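Local coordinates for protein glutamine cyclotransferase (Xanthomonas campestris, PDB 3MBR) that probably catalyses the cyclisation of N-terminal glutamine in peptides to pyroglutamate, and carries a calcium ion in the middle of its five-bladed beta-propeller, at residues R42-R46 against Q57-V61; W108-D113 against N151-W157. The protein carries 1 engineered substitution. All coordinates share one frame; numbering follows the deposited sequence.

Contact 1 of 2, residues R42-R46 against Q57-V61; sequences RSSVR and QRAEV
V45 and A59 face each other as a hydrogen-bonded antiparallel pair, each peptide N-H answered by the other's carbonyl. V45 N reaches A59 O at 2.9 Å, and A59 N returns to V45 O, also at 2.9 Å. The pairing runs on past S44 and E60, where V61 N bonds to S43 O at 3.0 Å. E60 OE1 lies 3.1 Å from the same S43 O, but both are acceptors; the carboxylate oxygen is instead served by a water that donates to E60 OE1 at 2.7 Å and accepts the N-H of S43. S43 OG bonds to T37 O and G67 N while packing against V61 CG2. The polar ends of S44 and R46 likewise have partners: S44 OG pairs with T37 OG1, R46 NH1 forms a salt bridge with D18, and R46 NH2 bonds to T20. R58 runs alongside R46, its NH2 over a guanidinium face, 3.8 Å from R46 NH2; the D18 carboxylate probably offsets this like-charge approach. This hairpin forms the outer part of a propeller blade, with 55-60 as its last strand and 44-49 joined on its other edge to strand 32-37. On the V45-A59 face, V45 and V61 pack against strands 76-81 and 86-91 of the next blade.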
ATOM      1  N   ARG A  42      10.189  14.796  -7.937  1.00 54.54           N
ATOM      2  CA  ARG A  42       9.005  14.697  -8.802  1.00 47.06           C
ATOM      3  C   ARG A  42       8.176  13.573  -8.229  1.00 39.94           C
ATOM      4  O   ARG A  42       8.534  12.446  -8.275  1.00 39.95           O
ATOM      5  CB  ARG A  42       9.350  14.306 -10.225  1.00 48.47           C
ATOM      6  CG  ARG A  42       8.076  14.212 -11.105  1.00 50.26           C
ATOM      7  CD  ARG A  42       8.284  14.852 -12.542  1.00 57.80           C
ATOM      8  NE  ARG A  42       7.602  14.035 -13.569  1.00 65.90           N
ATOM      9  CZ  ARG A  42       7.729  14.158 -14.900  1.00 70.36           C
ATOM     10  NH1 ARG A  42       7.063  13.322 -15.698  1.00 72.32           N
ATOM     11  NH2 ARG A  42       8.511  15.088 -15.452  1.00 72.88           N
ATOM     12  N   SER A  43       7.052  13.922  -7.681  1.00 30.96           N
ATOM     13  CA  SER A  43       6.228  12.978  -6.993  1.00 28.91           C
ATOM     14  C   SER A  43       4.811  13.153  -7.499  1.00 27.03           C
ATOM     15  O   SER A  43       4.360  14.274  -7.666  1.00 28.35           O
ATOM     16  CB  SER A  43       6.332  13.490  -5.621  1.00 31.51           C
ATOM     17  OG  SER A  43       5.987  12.553  -4.806  1.00 32.37           O
ATOM     18  N   SER A  44       4.054  12.078  -7.652  1.00 24.56           N
ATOM     19  CA  SER A  44       2.758  12.177  -8.295  1.00 24.60           C
ATOM     20  C   SER A  44       1.779  11.211  -7.720  1.00 22.23           C
ATOM     21  O   SER A  44       2.129  10.213  -7.065  1.00 22.17           O
ATOM     22  CB  SER A  44       2.898  11.832  -9.829  1.00 29.79           C
ATOM     23  OG  SER A  44       2.991  10.467 -10.161  1.00 39.64           O
ATOM     24  N   VAL A  45       0.517  11.443  -8.018  1.00 22.40           N
ATOM     25  CA  VAL A  45      -0.554  10.452  -7.820  1.00 21.39           C
ATOM     26  C   VAL A  45      -1.145  10.189  -9.187  1.00 21.23           C
ATOM     27  O   VAL A  45      -1.505  11.147  -9.899  1.00 24.26           O
ATOM     28  CB  VAL A  45      -1.630  11.026  -6.916  1.00 23.72           C
ATOM     29  CG1 VAL A  45      -2.747  10.040  -6.718  1.00 26.33           C
ATOM     30  CG2 VAL A  45      -1.004  11.307  -5.504  1.00 28.19           C
ATOM     31  N   ARG A  46      -1.238   8.934  -9.567  1.00 21.44           N
ATOM     32  CA  ARG A  46      -1.617   8.581 -10.958  1.00 22.11           C
ATOM     33  C   ARG A  46      -2.911   7.787 -10.894  1.00 20.46           C
ATOM     34  O   ARG A  46      -3.047   6.906 -10.029  1.00 22.46           O
ATOM     35  CB  ARG A  46      -0.612   7.628 -11.612  1.00 22.28           C
ATOM     36  CG  ARG A  46       0.815   8.214 -11.727  1.00 24.05           C
ATOM     37  CD  ARG A  46       1.736   7.100 -12.172  1.00 23.35           C
ATOM     38  NE  ARG A  46       3.068   7.633 -12.342  1.00 26.54           N
ATOM     39  CZ  ARG A  46       3.951   7.078 -13.191  1.00 24.29           C
ATOM     40  NH1 ARG A  46       3.642   5.931 -13.845  1.00 25.78           N
ATOM     41  NH2 ARG A  46       5.143   7.637 -13.355  1.00 29.07           N
ATOM     42  N   GLN A  57      -4.879  10.085 -15.643  1.00 28.72           N
ATOM     43  CA  GLN A  57      -4.929  11.371 -14.969  1.00 29.02           C
ATOM     44  C   GLN A  57      -3.780  11.379 -13.963  1.00 28.12           C
ATOM     45  O   GLN A  57      -3.386  10.304 -13.474  1.00 25.47           O
ATOM     46  CB  GLN A  57      -6.265  11.432 -14.259  1.00 31.56           C
ATOM     47  CG  GLN A  57      -6.791  12.790 -14.002  1.00 36.95           C
ATOM     48  CD  GLN A  57      -8.101  12.745 -13.245  1.00 40.52           C
ATOM     49  OE1 GLN A  57      -8.666  11.677 -12.966  1.00 43.05           O
ATOM     50  NE2 GLN A  57      -8.541  13.883 -12.844  1.00 41.99           N
ATOM     51  N   ARG A  58      -3.247  12.551 -13.608  1.00 29.70           N
ATOM     52  CA  ARG A  58      -2.186  12.614 -12.600  1.00 32.49           C
ATOM     53  C   ARG A  58      -2.207  13.959 -11.904  1.00 32.44           C
ATOM     54  O   ARG A  58      -2.660  15.002 -12.448  1.00 37.25           O
ATOM     55  CB  ARG A  58      -0.812  12.343 -13.184  1.00 35.59           C
ATOM     56  CG  ARG A  58      -0.251  13.350 -14.093  1.00 43.05           C
ATOM     57  CD  ARG A  58       1.263  13.271 -13.904  1.00 48.87           C
ATOM     58  NE  ARG A  58       1.893  12.201 -14.656  1.00 50.51           N
ATOM     59  CZ  ARG A  58       3.047  11.624 -14.315  1.00 50.75           C
ATOM     60  NH1 ARG A  58       3.669  12.006 -13.198  1.00 54.42           N
ATOM     61  NH2 ARG A  58       3.588  10.667 -15.086  1.00 47.49           N
ATOM     62  N   ALA A  59      -1.719  13.943 -10.698  1.00 32.43           N
ATOM     63  CA  ALA A  59      -1.584  15.148  -9.921  1.00 32.23           C
ATOM     64  C   ALA A  59      -0.154  15.137  -9.425  1.00 31.53           C
ATOM     65  O   ALA A  59       0.389  14.051  -9.186  1.00 32.86           O
ATOM     66  CB  ALA A  59      -2.524  15.045  -8.760  1.00 32.42           C
ATOM     67  N   GLU A  60       0.459  16.308  -9.310  1.00 35.94           N
ATOM     68  CA  GLU A  60       1.775  16.489  -8.673  1.00 35.31           C
ATOM     69  C   GLU A  60       1.572  16.777  -7.179  1.00 35.11           C
ATOM     70  O   GLU A  60       0.745  17.623  -6.758  1.00 36.66           O
ATOM     71  CB  GLU A  60       2.576  17.539  -9.429  1.00 40.42           C
ATOM     72  CG  GLU A  60       2.772  17.133 -10.962  0.50 38.83           C
ATOM     73  CD  GLU A  60       3.234  15.666 -11.263  0.50 44.39           C
ATOM     74  OE1 GLU A  60       4.173  15.112 -10.671  1.00 48.66           O
ATOM     75  OE2 GLU A  60       2.675  15.073 -12.170  1.00 43.67           O
ATOM     76  N   VAL A  61       2.358  16.111  -6.362  1.00 31.33           N
ATOM     77  CA  VAL A  61       2.337  16.328  -4.917  1.00 31.01           C
ATOM     78  C   VAL A  61       2.927  17.704  -4.605  1.00 31.57           C
ATOM     79  O   VAL A  61       3.906  18.125  -5.263  1.00 32.81           O
ATOM     80  CB  VAL A  61       3.225  15.275  -4.299  1.00 28.66           C
ATOM     81  CG1 VAL A  61       3.480  15.559  -2.852  1.00 34.40           C
ATOM     82  CG2 VAL A  61       2.564  13.911  -4.498  1.00 28.16           C
TER
HETATM   83  O   HOH W   1       5.748  16.615  -9.037  1.00 26.57           O

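Contact 2 of 2, residues W108-D113 against N151-W157; sequences WALTSD and NLNELEW. With CA (calcium ion), chain B.
The six-membered end of the W108 indole meets N151 and L152 with its rim. CH2 lies 3.3 Å from N151 OD1, and CE3 is 3.5 Å from L152 O; both oxygens sit near the ring plane, and the N151 amide is turned 79° from it. L152 O also receives S120 OG, while the indole NE1 is bonded to E106. Next along, the A109 methyl presses on the neighbouring backbone, its CB 3.5 Å from E154 CA, and touches the side of L155. The two strands run almost parallel as the innermost strands of adjacent propeller blades, so side chains and waters fill the seam between separate sheets. A classic beta bulge opposite S120 sets W108 and A109 at the start of their strand. T111 crosses L155 at about a right angle, its CG2 lying against L155 CB. With OG1 anti to the backbone N (chi1 -172°), the hydroxyl reaches W157 N at 3.0 Å; a water links it to E156 OE2. E154 OE1 (2.5 Å) and E156 OE2 (2.4 Å) bind the calcium ion with L155 O, L26 O and I209 O; the E156 carboxylate also has a polar partner in F211. A further ligand, a water, is hydrogen-bonded to L110 O, tying the first strand to the metal. At the far end, D113 CB stands 3.5 Å from the centroid of the W157 five-membered ring, 16° off its normal, in a CH-pi contact; the carboxylate plane stands steeply to that of the ring, with OD2 bonded to Y118 and OD1 to the backbone N of S115 and H116.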
ATOM      1  N   TRP A 108       4.301   6.189   5.960  1.00 27.13           N
ATOM      2  CA  TRP A 108       4.661   5.127   5.026  1.00 24.50           C
ATOM      3  C   TRP A 108       3.509   4.659   4.184  1.00 24.50           C
ATOM      4  O   TRP A 108       3.574   4.843   2.972  1.00 28.02           O
ATOM      5  CB  TRP A 108       5.304   3.955   5.811  1.00 24.93           C
ATOM      6  CG  TRP A 108       6.714   4.227   6.295  1.00 27.81           C
ATOM      7  CD1 TRP A 108       7.184   5.362   6.861  1.00 30.16           C
ATOM      8  CD2 TRP A 108       7.757   3.287   6.370  1.00 25.58           C
ATOM      9  NE1 TRP A 108       8.524   5.194   7.245  1.00 30.33           N
ATOM     10  CE2 TRP A 108       8.887   3.918   6.913  1.00 28.61           C
ATOM     11  CE3 TRP A 108       7.868   1.966   5.986  1.00 24.32           C
ATOM     12  CZ2 TRP A 108      10.116   3.254   7.106  1.00 27.09           C
ATOM     13  CZ3 TRP A 108       9.127   1.303   6.147  1.00 26.26           C
ATOM     14  CH2 TRP A 108      10.211   1.938   6.749  1.00 29.42           C
ATOM     15  N   ALA A 109       2.461   4.111   4.796  1.00 22.86           N
ATOM     16  CA  ALA A 109       1.380   3.548   3.983  1.00 20.64           C
ATOM     17  C   ALA A 109       0.016   3.744   4.667  1.00 20.09           C
ATOM     18  O   ALA A 109      -0.051   3.974   5.887  1.00 20.21           O
ATOM     19  CB  ALA A 109       1.633   2.119   3.604  1.00 22.45           C
ATOM     20  N   LEU A 110      -1.049   3.620   3.870  1.00 19.43           N
ATOM     21  CA  LEU A 110      -2.417   3.780   4.377  1.00 18.62           C
ATOM     22  C   LEU A 110      -3.292   2.738   3.774  1.00 17.73           C
ATOM     23  O   LEU A 110      -3.051   2.369   2.625  1.00 18.03           O
ATOM     24  CB  LEU A 110      -3.038   5.148   3.909  1.00 21.67           C
ATOM     25  CG  LEU A 110      -2.585   6.383   4.585  1.00 22.16           C
ATOM     26  CD1 LEU A 110      -3.141   7.625   3.871  1.00 24.01           C
ATOM     27  CD2 LEU A 110      -3.052   6.382   6.097  1.00 24.11           C
ATOM     28  N   THR A 111      -4.361   2.342   4.464  1.00 17.38           N
ATOM     29  CA  THR A 111      -5.463   1.666   3.811  1.00 17.06           C
ATOM     30  C   THR A 111      -6.716   2.006   4.628  1.00 18.23           C
ATOM     31  O   THR A 111      -6.631   2.861   5.511  1.00 18.66           O
ATOM     32  CB  THR A 111      -5.239   0.151   3.645  1.00 17.15           C
ATOM     33  OG1 THR A 111      -6.304  -0.376   2.836  1.00 17.90           O
ATOM     34  CG2 THR A 111      -5.212  -0.618   4.983  1.00 18.78           C
ATOM     35  N   SER A 112      -7.847   1.366   4.363  1.00 18.46           N
ATOM     36  CA  SER A 112      -9.066   1.633   5.151  1.00 19.22           C
ATOM     37  C   SER A 112      -9.938   0.443   5.137  1.00 20.01           C
ATOM     38  O   SER A 112      -9.917  -0.374   4.179  1.00 22.01           O
ATOM     39  CB  SER A 112      -9.747   2.825   4.572  1.00 23.35           C
ATOM     40  OG  SER A 112     -10.347   2.534   3.314  1.00 28.17           O
ATOM     41  N   ASP A 113     -10.744   0.338   6.178  1.00 23.62           N
ATOM     42  CA  ASP A 113     -11.881  -0.641   6.161  1.00 25.92           C
ATOM     43  C   ASP A 113     -13.139   0.199   5.935  1.00 28.28           C
ATOM     44  O   ASP A 113     -13.064   1.229   5.231  1.00 28.45           O
ATOM     45  CB  ASP A 113     -11.943  -1.503   7.418  1.00 26.21           C
ATOM     46  CG  ASP A 113     -12.201  -0.732   8.664  1.00 27.49           C
ATOM     47  OD1 ASP A 113     -12.460   0.501   8.618  1.00 28.33           O
ATOM     48  OD2 ASP A 113     -12.114  -1.349   9.749  1.00 29.26           O
ATOM     49  N   ASN A 151       8.708  -1.838   9.686  1.00 27.31           N
ATOM     50  CA  ASN A 151       9.096  -1.688   8.277  1.00 27.95           C
ATOM     51  C   ASN A 151       8.045  -2.266   7.380  1.00 26.51           C
ATOM     52  O   ASN A 151       8.358  -2.871   6.376  1.00 28.82           O
ATOM     53  CB  ASN A 151      10.478  -2.323   7.962  1.00 27.16           C
ATOM     54  CG  ASN A 151      11.584  -1.408   8.276  1.00 31.28           C
ATOM     55  OD1 ASN A 151      12.096  -0.676   7.386  1.00 36.86           O
ATOM     56  ND2 ASN A 151      12.008  -1.436   9.497  1.00 33.55           N
ATOM     57  N   LEU A 152       6.858  -1.714   7.505  1.00 26.84           N
ATOM     58  CA  LEU A 152       5.698  -2.130   6.670  1.00 25.08           C
ATOM     59  C   LEU A 152       5.410  -1.108   5.595  1.00 22.55           C
ATOM     60  O   LEU A 152       4.930   0.040   5.924  1.00 25.36           O
ATOM     61  CB  LEU A 152       4.525  -2.339   7.539  1.00 25.70           C
ATOM     62  CG  LEU A 152       4.664  -3.352   8.656  1.00 28.01           C
ATOM     63  CD1 LEU A 152       3.454  -3.501   9.569  1.00 35.28           C
ATOM     64  CD2 LEU A 152       5.164  -4.807   8.255  1.00 29.23           C
ATOM     65  N   ASN A 153       5.950  -1.282   4.389  1.00 23.21           N
ATOM     66  CA  ASN A 153       6.061  -0.150   3.465  1.00 23.82           C
ATOM     67  C   ASN A 153       4.708  -0.075   2.646  1.00 21.63           C
ATOM     68  O   ASN A 153       4.540   0.900   1.840  1.00 23.24           O
ATOM     69  CB  ASN A 153       7.306  -0.218   2.466  1.00 24.69           C
ATOM     70  CG  ASN A 153       7.132  -1.308   1.362  1.00 28.45           C
ATOM     71  OD1 ASN A 153       6.338  -2.181   1.486  1.00 34.24           O
ATOM     72  ND2 ASN A 153       7.872  -1.239   0.302  1.00 28.73           N
ATOM     73  N   GLU A 154       3.768  -1.061   2.775  1.00 17.89           N
ATOM     74  CA  GLU A 154       2.478  -0.919   2.068  1.00 16.14           C
ATOM     75  C   GLU A 154       1.425  -1.713   2.776  1.00 16.59           C
ATOM     76  O   GLU A 154       1.724  -2.797   3.333  1.00 17.82           O
ATOM     77  CB  GLU A 154       2.673  -1.435   0.613  1.00 17.89           C
ATOM     78  CG  GLU A 154       1.402  -1.580  -0.258  1.00 16.76           C
ATOM     79  CD  GLU A 154       0.551  -0.330  -0.545  1.00 16.32           C
ATOM     80  OE1 GLU A 154      -0.299  -0.382  -1.466  1.00 17.00           O
ATOM     81  OE2 GLU A 154       0.650   0.655   0.259  1.00 19.59           O
ATOM     82  N   LEU A 155       0.186  -1.194   2.753  1.00 16.09           N
ATOM     83  CA  LEU A 155      -0.955  -1.866   3.410  1.00 16.40           C
ATOM     84  C   LEU A 155      -2.100  -2.038   2.437  1.00 16.13           C
ATOM     85  O   LEU A 155      -2.242  -1.230   1.451  1.00 16.47           O
ATOM     86  CB  LEU A 155      -1.502  -0.938   4.517  1.00 17.63           C
ATOM     87  CG  LEU A 155      -0.525  -0.683   5.703  1.00 18.37           C
ATOM     88  CD1 LEU A 155      -1.206   0.258   6.716  1.00 20.37           C
ATOM     89  CD2 LEU A 155      -0.061  -1.935   6.382  1.00 20.08           C
ATOM     90  N   GLU A 156      -2.961  -3.019   2.728  1.00 16.01           N
ATOM     91  CA  GLU A 156      -4.205  -3.095   1.987  1.00 15.64           C
ATOM     92  C   GLU A 156      -5.186  -3.883   2.860  1.00 16.52           C
ATOM     93  O   GLU A 156      -4.842  -4.984   3.351  1.00 18.00           O
ATOM     94  CB  GLU A 156      -3.990  -3.822   0.666  1.00 16.94           C
ATOM     95  CG  GLU A 156      -5.252  -3.806  -0.233  1.00 16.63           C
ATOM     96  CD  GLU A 156      -5.672  -2.422  -0.682  1.00 17.80           C
ATOM     97  OE1 GLU A 156      -6.730  -2.387  -1.359  1.00 19.86           O
ATOM     98  OE2 GLU A 156      -4.951  -1.413  -0.473  1.00 18.64           O
ATOM     99  N   TRP A 157      -6.403  -3.408   3.000  1.00 17.04           N
ATOM    100  CA  TRP A 157      -7.441  -4.104   3.724  1.00 17.77           C
ATOM    101  C   TRP A 157      -8.109  -5.107   2.844  1.00 19.14           C
ATOM    102  O   TRP A 157      -8.583  -4.728   1.748  1.00 20.92           O
ATOM    103  CB  TRP A 157      -8.508  -3.112   4.222  1.00 18.92           C
ATOM    104  CG  TRP A 157      -9.413  -3.724   5.229  1.00 21.29           C
ATOM    105  CD1 TRP A 157     -10.615  -4.316   4.992  1.00 24.57           C
ATOM    106  CD2 TRP A 157      -9.160  -3.825   6.615  1.00 24.23           C
ATOM    107  NE1 TRP A 157     -11.173  -4.777   6.204  1.00 27.01           N
ATOM    108  CE2 TRP A 157     -10.290  -4.491   7.203  1.00 24.83           C
ATOM    109  CE3 TRP A 157      -8.121  -3.408   7.436  1.00 25.31           C
ATOM    110  CZ2 TRP A 157     -10.415  -4.681   8.582  1.00 28.61           C
ATOM    111  CZ3 TRP A 157      -8.254  -3.634   8.858  1.00 27.46           C
ATOM    112  CH2 TRP A 157      -9.384  -4.265   9.369  1.00 29.58           C
TER
HETATM  113 CA    CA B 300      -2.727  -0.518  -0.919  1.00 20.79          CA
HETATM  114  O   HOH W   2      -0.600   3.137   0.773  1.00 18.06           O
HETATM  115  O   HOH W   3      -3.458   1.592   0.027  1.00 18.99           O
HETATM  116  O   HOH W   4      -6.236   0.800   0.358  1.00 16.85           O

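How the contacts relate
Contact 1 joins strands of one blade at the propeller's periphery, its centre about 16 Å from the centre of the chain, whereas contact 2 joins two different blades, its centre about 5 Å from the centre of the chain. Their centres lie about 19 Å apart and they share no strand. Both are largely buried, but contact 1 has a solvent-exposed fringe at R42 and E60, while contact 2 has no exposed residue. The chemistry follows: within the blade, regular antiparallel backbone bonds do most of the joining, with charged side chains along one face; between blades, cohesion comes from indole, methyl and hydroxyl groups, bridging waters and the calcium ion, whose acidic ligands project from 151-157.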